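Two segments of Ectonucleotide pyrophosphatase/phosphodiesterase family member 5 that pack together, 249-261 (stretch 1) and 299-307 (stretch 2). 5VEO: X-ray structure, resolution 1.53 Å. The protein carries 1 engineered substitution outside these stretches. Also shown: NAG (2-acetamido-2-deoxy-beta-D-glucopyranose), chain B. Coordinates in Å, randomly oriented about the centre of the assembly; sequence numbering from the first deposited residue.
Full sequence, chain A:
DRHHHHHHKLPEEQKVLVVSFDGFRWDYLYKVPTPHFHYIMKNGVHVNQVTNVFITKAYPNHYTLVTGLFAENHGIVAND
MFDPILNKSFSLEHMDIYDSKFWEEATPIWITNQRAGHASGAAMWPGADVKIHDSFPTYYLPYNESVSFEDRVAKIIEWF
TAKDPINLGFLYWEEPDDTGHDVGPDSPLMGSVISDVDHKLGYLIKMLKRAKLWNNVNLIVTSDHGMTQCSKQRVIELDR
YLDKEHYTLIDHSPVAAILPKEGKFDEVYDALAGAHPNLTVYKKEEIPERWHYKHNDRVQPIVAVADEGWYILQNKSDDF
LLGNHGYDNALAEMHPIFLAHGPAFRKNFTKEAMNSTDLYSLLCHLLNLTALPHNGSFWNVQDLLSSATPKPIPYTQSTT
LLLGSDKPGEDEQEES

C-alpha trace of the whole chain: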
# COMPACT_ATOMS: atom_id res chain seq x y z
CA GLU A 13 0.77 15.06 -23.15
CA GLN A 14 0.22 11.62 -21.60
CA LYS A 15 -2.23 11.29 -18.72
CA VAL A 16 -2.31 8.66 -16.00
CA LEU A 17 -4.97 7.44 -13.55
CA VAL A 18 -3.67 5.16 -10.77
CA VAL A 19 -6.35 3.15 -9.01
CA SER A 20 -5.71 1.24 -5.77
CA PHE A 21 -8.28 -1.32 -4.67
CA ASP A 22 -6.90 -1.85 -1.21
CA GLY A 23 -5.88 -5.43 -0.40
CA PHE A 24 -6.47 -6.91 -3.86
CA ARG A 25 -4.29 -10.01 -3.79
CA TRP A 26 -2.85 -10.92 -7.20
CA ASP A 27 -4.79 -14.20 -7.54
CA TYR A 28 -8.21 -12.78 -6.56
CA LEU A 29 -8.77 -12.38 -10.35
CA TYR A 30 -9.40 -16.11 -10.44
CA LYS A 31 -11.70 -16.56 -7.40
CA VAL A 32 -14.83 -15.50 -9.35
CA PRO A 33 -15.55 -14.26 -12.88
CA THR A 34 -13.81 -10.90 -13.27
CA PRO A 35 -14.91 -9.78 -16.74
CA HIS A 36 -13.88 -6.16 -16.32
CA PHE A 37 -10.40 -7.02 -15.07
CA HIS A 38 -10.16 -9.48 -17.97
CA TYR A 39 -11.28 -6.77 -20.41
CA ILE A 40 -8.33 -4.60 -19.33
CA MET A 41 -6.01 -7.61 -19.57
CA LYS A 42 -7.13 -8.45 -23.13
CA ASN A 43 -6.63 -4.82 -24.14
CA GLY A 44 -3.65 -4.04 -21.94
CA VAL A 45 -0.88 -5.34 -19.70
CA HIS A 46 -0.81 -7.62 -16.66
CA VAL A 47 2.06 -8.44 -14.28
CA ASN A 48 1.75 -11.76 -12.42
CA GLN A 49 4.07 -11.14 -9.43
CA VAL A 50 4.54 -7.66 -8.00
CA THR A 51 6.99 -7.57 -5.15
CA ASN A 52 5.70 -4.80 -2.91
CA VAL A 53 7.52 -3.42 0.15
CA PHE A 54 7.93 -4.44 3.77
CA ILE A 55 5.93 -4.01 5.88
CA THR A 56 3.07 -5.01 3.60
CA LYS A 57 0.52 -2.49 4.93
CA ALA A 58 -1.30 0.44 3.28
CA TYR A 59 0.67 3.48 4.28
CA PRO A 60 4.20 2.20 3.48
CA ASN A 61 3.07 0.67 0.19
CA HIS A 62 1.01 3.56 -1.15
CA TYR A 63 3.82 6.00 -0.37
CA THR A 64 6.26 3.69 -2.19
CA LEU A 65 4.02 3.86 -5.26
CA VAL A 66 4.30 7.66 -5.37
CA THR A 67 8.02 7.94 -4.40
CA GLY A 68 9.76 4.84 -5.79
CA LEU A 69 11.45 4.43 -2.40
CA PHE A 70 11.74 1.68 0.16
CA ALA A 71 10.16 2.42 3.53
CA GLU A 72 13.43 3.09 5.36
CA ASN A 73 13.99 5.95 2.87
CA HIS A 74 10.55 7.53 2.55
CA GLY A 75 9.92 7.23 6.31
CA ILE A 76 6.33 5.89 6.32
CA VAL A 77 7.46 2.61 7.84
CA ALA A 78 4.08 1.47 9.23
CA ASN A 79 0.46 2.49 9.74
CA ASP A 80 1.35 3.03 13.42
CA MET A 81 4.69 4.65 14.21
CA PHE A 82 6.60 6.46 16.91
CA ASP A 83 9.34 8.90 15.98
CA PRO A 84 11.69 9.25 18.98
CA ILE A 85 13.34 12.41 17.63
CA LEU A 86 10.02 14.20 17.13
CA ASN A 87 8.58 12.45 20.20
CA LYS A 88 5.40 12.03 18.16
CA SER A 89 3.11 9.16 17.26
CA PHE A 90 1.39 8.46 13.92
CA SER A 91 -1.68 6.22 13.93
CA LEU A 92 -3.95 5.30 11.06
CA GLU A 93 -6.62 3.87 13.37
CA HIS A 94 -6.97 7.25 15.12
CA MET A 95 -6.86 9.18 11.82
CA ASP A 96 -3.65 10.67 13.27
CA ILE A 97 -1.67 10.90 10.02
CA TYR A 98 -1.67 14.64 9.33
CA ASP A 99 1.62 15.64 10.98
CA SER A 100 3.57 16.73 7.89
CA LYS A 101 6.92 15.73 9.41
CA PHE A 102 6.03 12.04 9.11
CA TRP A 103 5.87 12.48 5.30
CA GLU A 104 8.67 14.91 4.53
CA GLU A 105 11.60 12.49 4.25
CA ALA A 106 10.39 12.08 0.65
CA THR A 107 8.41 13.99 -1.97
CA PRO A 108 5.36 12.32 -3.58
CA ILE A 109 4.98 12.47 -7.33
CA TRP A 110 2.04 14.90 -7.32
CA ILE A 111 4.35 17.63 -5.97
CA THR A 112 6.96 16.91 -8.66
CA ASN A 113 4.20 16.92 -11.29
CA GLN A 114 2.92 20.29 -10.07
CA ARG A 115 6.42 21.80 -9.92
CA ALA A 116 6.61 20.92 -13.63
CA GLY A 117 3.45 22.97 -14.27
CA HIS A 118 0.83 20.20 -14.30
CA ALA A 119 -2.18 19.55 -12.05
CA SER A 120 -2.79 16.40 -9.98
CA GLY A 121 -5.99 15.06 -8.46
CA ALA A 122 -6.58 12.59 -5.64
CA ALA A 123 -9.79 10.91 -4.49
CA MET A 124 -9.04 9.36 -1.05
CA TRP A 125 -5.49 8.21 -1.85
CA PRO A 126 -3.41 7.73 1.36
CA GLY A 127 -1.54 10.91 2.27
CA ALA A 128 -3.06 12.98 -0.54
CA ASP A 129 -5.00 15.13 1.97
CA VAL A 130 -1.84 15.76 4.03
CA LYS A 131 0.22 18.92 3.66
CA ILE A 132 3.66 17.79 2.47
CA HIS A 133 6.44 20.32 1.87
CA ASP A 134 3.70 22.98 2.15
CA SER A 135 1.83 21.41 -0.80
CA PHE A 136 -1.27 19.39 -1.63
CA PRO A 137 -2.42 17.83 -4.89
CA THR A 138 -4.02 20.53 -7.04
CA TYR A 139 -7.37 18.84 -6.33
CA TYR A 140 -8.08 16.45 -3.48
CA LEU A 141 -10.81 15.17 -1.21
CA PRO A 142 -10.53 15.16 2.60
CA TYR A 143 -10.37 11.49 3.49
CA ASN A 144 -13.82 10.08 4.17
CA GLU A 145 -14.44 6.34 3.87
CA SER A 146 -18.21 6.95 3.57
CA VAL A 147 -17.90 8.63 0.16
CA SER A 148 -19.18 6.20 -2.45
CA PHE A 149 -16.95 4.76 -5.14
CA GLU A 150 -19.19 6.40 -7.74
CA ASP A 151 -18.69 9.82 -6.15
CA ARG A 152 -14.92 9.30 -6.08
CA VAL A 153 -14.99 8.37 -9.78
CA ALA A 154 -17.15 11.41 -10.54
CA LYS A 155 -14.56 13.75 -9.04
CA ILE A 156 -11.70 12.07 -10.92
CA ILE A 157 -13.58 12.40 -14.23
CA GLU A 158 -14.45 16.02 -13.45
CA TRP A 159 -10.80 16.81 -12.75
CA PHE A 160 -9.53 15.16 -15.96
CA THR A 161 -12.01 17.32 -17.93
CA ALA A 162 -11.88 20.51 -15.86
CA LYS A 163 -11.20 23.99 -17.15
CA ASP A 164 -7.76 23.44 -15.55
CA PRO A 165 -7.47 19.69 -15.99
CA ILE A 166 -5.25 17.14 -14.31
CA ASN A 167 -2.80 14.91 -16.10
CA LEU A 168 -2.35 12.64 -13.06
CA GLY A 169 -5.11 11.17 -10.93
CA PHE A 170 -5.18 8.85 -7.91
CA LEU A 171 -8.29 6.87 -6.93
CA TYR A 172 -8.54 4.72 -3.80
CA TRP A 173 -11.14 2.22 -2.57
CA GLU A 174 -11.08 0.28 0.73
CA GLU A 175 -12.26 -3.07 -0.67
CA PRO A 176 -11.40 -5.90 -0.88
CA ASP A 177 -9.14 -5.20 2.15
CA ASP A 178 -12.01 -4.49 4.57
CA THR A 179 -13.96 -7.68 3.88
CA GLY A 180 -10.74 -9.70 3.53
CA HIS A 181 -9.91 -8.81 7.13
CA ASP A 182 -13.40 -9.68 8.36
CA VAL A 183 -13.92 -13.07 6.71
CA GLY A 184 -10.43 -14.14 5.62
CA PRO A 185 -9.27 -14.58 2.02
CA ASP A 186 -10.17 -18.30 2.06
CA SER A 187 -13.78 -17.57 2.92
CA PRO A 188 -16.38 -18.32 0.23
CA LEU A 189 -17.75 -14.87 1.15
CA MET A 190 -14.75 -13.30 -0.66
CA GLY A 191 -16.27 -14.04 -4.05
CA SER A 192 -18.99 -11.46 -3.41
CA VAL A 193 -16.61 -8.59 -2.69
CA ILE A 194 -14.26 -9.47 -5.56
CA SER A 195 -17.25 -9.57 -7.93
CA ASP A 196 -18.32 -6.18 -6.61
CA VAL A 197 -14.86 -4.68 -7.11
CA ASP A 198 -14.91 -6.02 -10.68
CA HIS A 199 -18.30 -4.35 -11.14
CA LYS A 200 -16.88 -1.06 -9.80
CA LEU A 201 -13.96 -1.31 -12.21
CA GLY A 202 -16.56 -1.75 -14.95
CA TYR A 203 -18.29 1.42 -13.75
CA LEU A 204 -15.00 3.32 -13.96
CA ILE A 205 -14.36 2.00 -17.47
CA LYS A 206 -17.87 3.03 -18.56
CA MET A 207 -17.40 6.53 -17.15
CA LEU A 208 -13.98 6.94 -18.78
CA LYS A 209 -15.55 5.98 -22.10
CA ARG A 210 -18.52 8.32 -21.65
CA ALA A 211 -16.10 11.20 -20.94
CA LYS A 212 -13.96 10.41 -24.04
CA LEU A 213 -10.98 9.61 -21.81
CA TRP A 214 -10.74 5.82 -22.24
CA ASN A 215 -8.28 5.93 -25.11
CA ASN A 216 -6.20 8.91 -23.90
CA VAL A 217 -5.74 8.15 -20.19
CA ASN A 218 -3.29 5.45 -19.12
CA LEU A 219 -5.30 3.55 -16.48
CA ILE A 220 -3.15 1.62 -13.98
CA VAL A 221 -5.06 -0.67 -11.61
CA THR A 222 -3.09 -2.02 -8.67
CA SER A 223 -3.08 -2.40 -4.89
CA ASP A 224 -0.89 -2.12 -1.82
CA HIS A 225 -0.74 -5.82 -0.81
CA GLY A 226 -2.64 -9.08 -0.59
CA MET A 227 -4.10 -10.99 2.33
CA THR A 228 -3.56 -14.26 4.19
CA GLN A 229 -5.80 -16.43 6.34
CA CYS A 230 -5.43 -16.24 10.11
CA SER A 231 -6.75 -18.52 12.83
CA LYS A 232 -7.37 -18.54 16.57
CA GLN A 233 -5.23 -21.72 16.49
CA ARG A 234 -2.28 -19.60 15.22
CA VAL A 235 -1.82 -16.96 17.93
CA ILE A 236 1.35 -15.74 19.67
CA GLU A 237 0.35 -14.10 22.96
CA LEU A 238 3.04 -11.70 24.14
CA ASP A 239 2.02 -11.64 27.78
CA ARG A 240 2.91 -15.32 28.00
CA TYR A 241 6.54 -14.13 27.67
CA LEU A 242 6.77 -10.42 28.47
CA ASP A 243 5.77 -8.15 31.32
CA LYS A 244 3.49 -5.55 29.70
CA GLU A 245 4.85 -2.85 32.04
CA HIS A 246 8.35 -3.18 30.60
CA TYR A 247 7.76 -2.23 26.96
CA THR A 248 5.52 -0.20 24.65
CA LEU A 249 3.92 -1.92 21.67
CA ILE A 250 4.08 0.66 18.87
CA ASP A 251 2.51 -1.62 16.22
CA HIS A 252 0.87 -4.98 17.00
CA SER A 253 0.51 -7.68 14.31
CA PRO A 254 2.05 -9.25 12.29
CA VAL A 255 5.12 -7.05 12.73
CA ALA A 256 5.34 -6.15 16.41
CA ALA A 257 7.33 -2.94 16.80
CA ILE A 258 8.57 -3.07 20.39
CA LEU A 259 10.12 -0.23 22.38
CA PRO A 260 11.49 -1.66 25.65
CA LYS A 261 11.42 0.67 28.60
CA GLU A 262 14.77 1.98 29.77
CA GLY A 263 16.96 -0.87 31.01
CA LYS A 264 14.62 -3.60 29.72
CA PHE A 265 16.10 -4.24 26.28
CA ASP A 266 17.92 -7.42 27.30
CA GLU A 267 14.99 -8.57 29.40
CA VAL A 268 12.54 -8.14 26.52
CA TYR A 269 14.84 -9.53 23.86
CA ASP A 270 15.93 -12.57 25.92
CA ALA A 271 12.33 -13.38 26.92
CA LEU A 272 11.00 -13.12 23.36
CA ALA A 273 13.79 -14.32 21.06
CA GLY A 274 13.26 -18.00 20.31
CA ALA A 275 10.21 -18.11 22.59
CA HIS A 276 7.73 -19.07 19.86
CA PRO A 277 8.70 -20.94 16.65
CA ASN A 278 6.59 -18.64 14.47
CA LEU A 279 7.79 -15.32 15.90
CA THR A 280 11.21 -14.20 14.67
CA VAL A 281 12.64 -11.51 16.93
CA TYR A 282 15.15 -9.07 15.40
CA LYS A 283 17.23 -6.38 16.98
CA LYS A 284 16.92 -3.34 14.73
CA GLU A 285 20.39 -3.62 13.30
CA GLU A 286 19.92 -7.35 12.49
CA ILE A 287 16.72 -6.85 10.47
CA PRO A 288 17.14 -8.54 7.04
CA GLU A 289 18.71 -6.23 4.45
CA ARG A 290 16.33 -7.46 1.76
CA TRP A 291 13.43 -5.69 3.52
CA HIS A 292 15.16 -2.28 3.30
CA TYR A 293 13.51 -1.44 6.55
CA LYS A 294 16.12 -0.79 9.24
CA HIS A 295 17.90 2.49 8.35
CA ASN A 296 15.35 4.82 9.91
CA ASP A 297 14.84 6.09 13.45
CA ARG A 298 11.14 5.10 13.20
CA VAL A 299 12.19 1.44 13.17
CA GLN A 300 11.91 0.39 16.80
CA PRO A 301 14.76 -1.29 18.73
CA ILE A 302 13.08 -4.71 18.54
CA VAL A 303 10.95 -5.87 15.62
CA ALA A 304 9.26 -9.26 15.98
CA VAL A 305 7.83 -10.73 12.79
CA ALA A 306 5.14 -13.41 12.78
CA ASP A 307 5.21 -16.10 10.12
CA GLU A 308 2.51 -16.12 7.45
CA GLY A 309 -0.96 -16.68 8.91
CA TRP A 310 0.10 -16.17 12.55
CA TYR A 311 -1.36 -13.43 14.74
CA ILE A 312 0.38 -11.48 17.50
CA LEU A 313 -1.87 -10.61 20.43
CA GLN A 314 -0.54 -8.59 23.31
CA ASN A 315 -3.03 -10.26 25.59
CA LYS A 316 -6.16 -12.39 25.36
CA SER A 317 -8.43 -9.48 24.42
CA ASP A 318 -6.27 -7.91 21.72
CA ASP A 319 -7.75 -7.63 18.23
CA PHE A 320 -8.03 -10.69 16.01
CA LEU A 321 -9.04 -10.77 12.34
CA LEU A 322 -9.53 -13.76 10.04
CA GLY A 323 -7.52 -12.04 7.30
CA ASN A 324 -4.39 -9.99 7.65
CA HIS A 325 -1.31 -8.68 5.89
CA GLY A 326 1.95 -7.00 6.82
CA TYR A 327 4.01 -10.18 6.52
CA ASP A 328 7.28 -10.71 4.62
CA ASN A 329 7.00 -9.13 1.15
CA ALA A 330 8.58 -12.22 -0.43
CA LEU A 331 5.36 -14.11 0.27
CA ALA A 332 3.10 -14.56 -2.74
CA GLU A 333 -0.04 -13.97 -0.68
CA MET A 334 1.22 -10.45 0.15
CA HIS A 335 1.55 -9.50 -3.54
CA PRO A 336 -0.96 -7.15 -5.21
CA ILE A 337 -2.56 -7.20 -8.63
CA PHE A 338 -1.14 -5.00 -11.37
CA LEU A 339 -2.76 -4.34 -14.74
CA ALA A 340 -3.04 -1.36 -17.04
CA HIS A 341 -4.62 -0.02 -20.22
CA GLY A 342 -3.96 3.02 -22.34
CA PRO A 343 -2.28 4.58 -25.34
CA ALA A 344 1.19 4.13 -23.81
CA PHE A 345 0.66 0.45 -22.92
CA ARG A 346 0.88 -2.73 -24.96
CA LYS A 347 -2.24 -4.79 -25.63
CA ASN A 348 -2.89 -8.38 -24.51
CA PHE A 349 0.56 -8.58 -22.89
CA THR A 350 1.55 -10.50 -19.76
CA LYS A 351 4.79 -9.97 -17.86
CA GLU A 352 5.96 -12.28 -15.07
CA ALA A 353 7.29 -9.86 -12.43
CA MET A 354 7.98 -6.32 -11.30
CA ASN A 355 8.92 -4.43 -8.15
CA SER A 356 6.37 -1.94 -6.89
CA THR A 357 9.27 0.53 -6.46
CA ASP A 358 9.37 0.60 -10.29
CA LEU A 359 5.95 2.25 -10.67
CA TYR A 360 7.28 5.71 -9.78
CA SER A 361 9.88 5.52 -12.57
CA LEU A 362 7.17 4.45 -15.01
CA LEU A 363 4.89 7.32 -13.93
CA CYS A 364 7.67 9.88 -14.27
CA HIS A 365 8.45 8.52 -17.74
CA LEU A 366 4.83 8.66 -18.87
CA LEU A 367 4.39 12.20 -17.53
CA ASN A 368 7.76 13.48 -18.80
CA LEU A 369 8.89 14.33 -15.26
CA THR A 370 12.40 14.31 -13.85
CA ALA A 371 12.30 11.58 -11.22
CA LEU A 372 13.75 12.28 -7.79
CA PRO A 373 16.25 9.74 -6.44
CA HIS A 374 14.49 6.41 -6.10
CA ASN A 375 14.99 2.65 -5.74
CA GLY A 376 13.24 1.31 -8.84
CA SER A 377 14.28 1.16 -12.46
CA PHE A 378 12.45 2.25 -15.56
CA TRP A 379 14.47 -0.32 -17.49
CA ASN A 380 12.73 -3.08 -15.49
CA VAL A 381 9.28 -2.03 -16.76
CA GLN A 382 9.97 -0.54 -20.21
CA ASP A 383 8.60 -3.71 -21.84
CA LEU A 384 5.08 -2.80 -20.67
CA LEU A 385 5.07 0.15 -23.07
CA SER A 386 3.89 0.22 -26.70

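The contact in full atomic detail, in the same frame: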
# COMPACT_ATOMS: atom_id res chain seq x y z
N LEU A 249 4.19 -1.30 22.96
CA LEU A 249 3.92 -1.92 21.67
C LEU A 249 3.46 -0.82 20.72
O LEU A 249 2.34 -0.31 20.84
CB LEU A 249 2.88 -3.03 21.84
CG LEU A 249 2.63 -3.98 20.67
CD1 LEU A 249 3.91 -4.66 20.18
CD2 LEU A 249 1.59 -5.01 21.11
N ILE A 250 4.34 -0.44 19.80
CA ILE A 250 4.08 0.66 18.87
C ILE A 250 3.15 0.22 17.74
O ILE A 250 2.31 1.00 17.27
CB ILE A 250 5.42 1.19 18.34
CG1 ILE A 250 6.33 1.63 19.49
CG2 ILE A 250 5.21 2.32 17.35
CD1 ILE A 250 5.72 2.65 20.38
N ASP A 251 3.33 -1.00 17.26
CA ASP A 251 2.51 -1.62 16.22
C ASP A 251 2.36 -3.09 16.60
O ASP A 251 3.31 -3.67 17.13
CB ASP A 251 3.18 -1.45 14.85
CG ASP A 251 2.23 -1.70 13.69
OD1 ASP A 251 0.98 -1.68 13.89
OD2 ASP A 251 2.75 -1.87 12.55
N HIS A 252 1.18 -3.68 16.36
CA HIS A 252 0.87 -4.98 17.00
C HIS A 252 1.16 -6.23 16.16
O HIS A 252 1.96 -7.08 16.55
CB HIS A 252 -0.60 -5.00 17.46
CG HIS A 252 -0.88 -4.15 18.67
ND1 HIS A 252 -1.57 -4.61 19.77
CD2 HIS A 252 -0.57 -2.86 18.94
CE1 HIS A 252 -1.68 -3.64 20.66
NE2 HIS A 252 -1.08 -2.57 20.19
N SER A 253 0.44 -6.41 15.06
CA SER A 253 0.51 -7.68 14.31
C SER A 253 0.39 -7.39 12.83
O SER A 253 -0.40 -6.54 12.43
CB SER A 253 -0.60 -8.64 14.74
OG SER A 253 -0.42 -9.95 14.21
N PRO A 254 1.15 -8.13 12.00
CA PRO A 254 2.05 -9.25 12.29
C PRO A 254 3.51 -8.84 12.47
O PRO A 254 4.38 -9.71 12.61
CB PRO A 254 1.88 -10.13 11.07
CG PRO A 254 1.71 -9.14 9.95
CD PRO A 254 0.91 -8.01 10.54
N VAL A 255 3.77 -7.55 12.48
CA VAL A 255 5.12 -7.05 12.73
C VAL A 255 5.05 -6.21 14.00
O VAL A 255 4.63 -5.04 13.98
CB VAL A 255 5.68 -6.27 11.54
CG1 VAL A 255 7.10 -5.77 11.84
CG2 VAL A 255 5.65 -7.17 10.30
N ALA A 256 5.40 -6.82 15.11
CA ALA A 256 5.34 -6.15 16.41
C ALA A 256 6.55 -5.24 16.55
O ALA A 256 7.70 -5.70 16.55
CB ALA A 256 5.29 -7.18 17.53
N ALA A 257 6.29 -3.95 16.65
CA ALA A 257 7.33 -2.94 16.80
C ALA A 257 7.39 -2.62 18.28
O ALA A 257 6.43 -2.06 18.82
CB ALA A 257 7.02 -1.72 15.95
N ILE A 258 8.48 -3.02 18.93
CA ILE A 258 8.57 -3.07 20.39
C ILE A 258 9.63 -2.08 20.85
O ILE A 258 10.77 -2.11 20.40
CB ILE A 258 8.90 -4.50 20.86
CG1 ILE A 258 7.69 -5.41 20.59
CG2 ILE A 258 9.28 -4.52 22.36
CD1 ILE A 258 7.96 -6.87 20.79
N LEU A 259 9.22 -1.19 21.75
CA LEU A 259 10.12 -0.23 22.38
C LEU A 259 10.26 -0.61 23.85
O LEU A 259 9.38 -0.28 24.66
CB LEU A 259 9.57 1.19 22.25
CG LEU A 259 10.37 2.30 22.94
CD1 LEU A 259 11.78 2.33 22.42
CD2 LEU A 259 9.68 3.62 22.70
N PRO A 260 11.31 -1.34 24.23
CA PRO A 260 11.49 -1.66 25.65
C PRO A 260 11.65 -0.39 26.45
O PRO A 260 12.21 0.60 25.97
CB PRO A 260 12.77 -2.50 25.66
CG PRO A 260 12.91 -3.03 24.28
CD PRO A 260 12.37 -1.93 23.40
N LYS A 261 11.13 -0.40 27.67
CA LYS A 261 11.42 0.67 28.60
C LYS A 261 12.91 0.71 28.90
O LYS A 261 13.65 -0.25 28.64
CB LYS A 261 10.64 0.49 29.90
CG LYS A 261 9.15 0.38 29.69
CD LYS A 261 8.42 1.68 29.84
CE LYS A 261 6.93 1.37 29.83
NZ LYS A 261 6.07 2.40 30.47
N VAL A 299 12.14 2.88 12.94
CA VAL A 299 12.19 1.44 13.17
C VAL A 299 12.59 1.22 14.63
O VAL A 299 13.64 1.71 15.09
CB VAL A 299 13.15 0.75 12.20
CG1 VAL A 299 13.22 -0.74 12.46
CG2 VAL A 299 12.73 1.05 10.77
N GLN A 300 11.73 0.52 15.37
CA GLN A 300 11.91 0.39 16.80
C GLN A 300 13.07 -0.54 17.14
O GLN A 300 13.55 -1.30 16.29
CB GLN A 300 10.62 -0.10 17.45
CG GLN A 300 9.46 0.89 17.32
CD GLN A 300 9.82 2.25 17.90
OE1 GLN A 300 10.43 2.34 18.97
NE2 GLN A 300 9.46 3.31 17.18
N PRO A 301 13.55 -0.51 18.39
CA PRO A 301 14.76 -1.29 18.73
C PRO A 301 14.60 -2.78 18.57
O PRO A 301 15.59 -3.49 18.35
CB PRO A 301 15.01 -0.92 20.20
CG PRO A 301 14.41 0.41 20.37
CD PRO A 301 13.18 0.42 19.48
N ILE A 302 13.38 -3.30 18.73
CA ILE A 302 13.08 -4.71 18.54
C ILE A 302 11.90 -4.78 17.59
O ILE A 302 10.91 -4.08 17.77
CB ILE A 302 12.75 -5.43 19.86
CG1 ILE A 302 13.99 -5.47 20.76
CG2 ILE A 302 12.25 -6.84 19.61
CD1 ILE A 302 13.75 -6.04 22.15
N VAL A 303 12.02 -5.64 16.59
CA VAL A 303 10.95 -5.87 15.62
C VAL A 303 10.76 -7.38 15.55
O VAL A 303 11.71 -8.11 15.24
CB VAL A 303 11.29 -5.29 14.24
CG1 VAL A 303 10.23 -5.67 13.20
CG2 VAL A 303 11.40 -3.79 14.31
N ALA A 304 9.56 -7.84 15.90
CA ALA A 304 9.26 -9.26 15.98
C ALA A 304 8.23 -9.58 14.91
O ALA A 304 7.13 -9.02 14.92
CB ALA A 304 8.75 -9.63 17.37
N VAL A 305 8.59 -10.48 14.00
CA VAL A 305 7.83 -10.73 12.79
C VAL A 305 7.18 -12.11 12.89
O VAL A 305 7.88 -13.13 13.03
CB VAL A 305 8.73 -10.66 11.54
CG1 VAL A 305 7.89 -10.95 10.30
CG2 VAL A 305 9.44 -9.32 11.45
N ALA A 306 5.86 -12.14 12.80
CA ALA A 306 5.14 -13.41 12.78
C ALA A 306 5.20 -14.03 11.40
O ALA A 306 5.15 -13.32 10.38
CB ALA A 306 3.68 -13.23 13.19
N ASP A 307 5.31 -15.36 11.37
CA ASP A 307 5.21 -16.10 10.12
C ASP A 307 3.82 -15.96 9.51
O ASP A 307 2.83 -15.66 10.20
CB ASP A 307 5.52 -17.58 10.33
CG ASP A 307 6.98 -17.83 10.66
OD1 ASP A 307 7.88 -17.04 10.22
OD2 ASP A 307 7.23 -18.85 11.34
C1 NAG B . 5.70 -22.21 12.19
C2 NAG B . 6.07 -22.30 10.72
C3 NAG B . 6.31 -23.75 10.30
C4 NAG B . 7.22 -24.51 11.28
C5 NAG B . 6.78 -24.28 12.71
C6 NAG B . 7.74 -24.86 13.73
C7 NAG B . 5.18 -20.89 8.90
C8 NAG B . 3.93 -20.46 8.17
N2 NAG B . 5.00 -21.72 9.92
O3 NAG B . 6.93 -23.75 9.02
O4 NAG B . 7.11 -25.91 11.01
O5 NAG B . 6.72 -22.88 12.99
O6 NAG B . 7.01 -25.14 14.92
O7 NAG B . 6.29 -20.50 8.55

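Strands 255-260 and 302-306 run antiparallel, their axes inclined at 164° and approaching to 4.6 Å, and the contact buries 624 Å² in total. The backbone ladder sets the side-chain positions. A256 and A304 form a hydrogen-bonded pair, with A256 N to A304 O at 2.8 Å and A304 N to A256 O at 2.9 Å. I258 N donates to I302 O at 2.9 Å, whereas the return bond from I302 N to I258 O is weak at 3.3 Å. At the other end, A306 N donates to P254 O at 2.9 Å in an almost perfectly linear hydrogen bond (179°); P254, which follows a cis peptide bond, thus extends the ladder one step beyond its strand.

On the face that carries V255, A257, V303 and V305, all three valines have chi1 t. With this shared rotamer V255 reaches both valines of the partner strand: its CG1 lies 3.4 Å from V303 CG1, a tight approach, and 4.3 Å from V305 CG2. V255 therefore packs more closely against its diagonal neighbour than against V305, the residue directly across from it. A257 offers only a methyl group opposite V303, and the side chain of Q300 comes up beside it. In Q300, chi1 m places CG 3.8 Å from A257 CB and 3.9 Å from I250 CG1, and chi2 m then directs the amide. Both CG and CD of Q300 lie 3.9 Å from I250 CG1, and Q300 OE1 is 3.6 Å from L259 CB, so methylene and amide alike pack against apolar carbons. No hydrogen bond to stretch 1 accompanies this packing.

The face that carries A256, I258, I302 and A304 pairs small with small and large with large. The methyls of A256 and A304 are 4.2 Å apart at CB, and the CB atoms of I258 and I302 are 4.1 Å apart. Both isoleucines adopt chi1 m and chi2 t, but because the strands are antiparallel, their extended arms lead in different directions. I258 CD1 lies 4.5 Å from A304 CB, over the alanine pair, whereas I302 CD1 lies 3.8 Å from P260 CG, at the far end of the ladder.

Beyond the last bridge, L259 and P301 continue the apolar contact. L259, with chi1 t and chi2 p, brings CD1 to 3.8 Å from P301 CD. Within stretch 1, I250 N donates to A257 O at 2.8 Å and A257 N to D251 O at 3.0 Å, tying the corner at I250 to the strand.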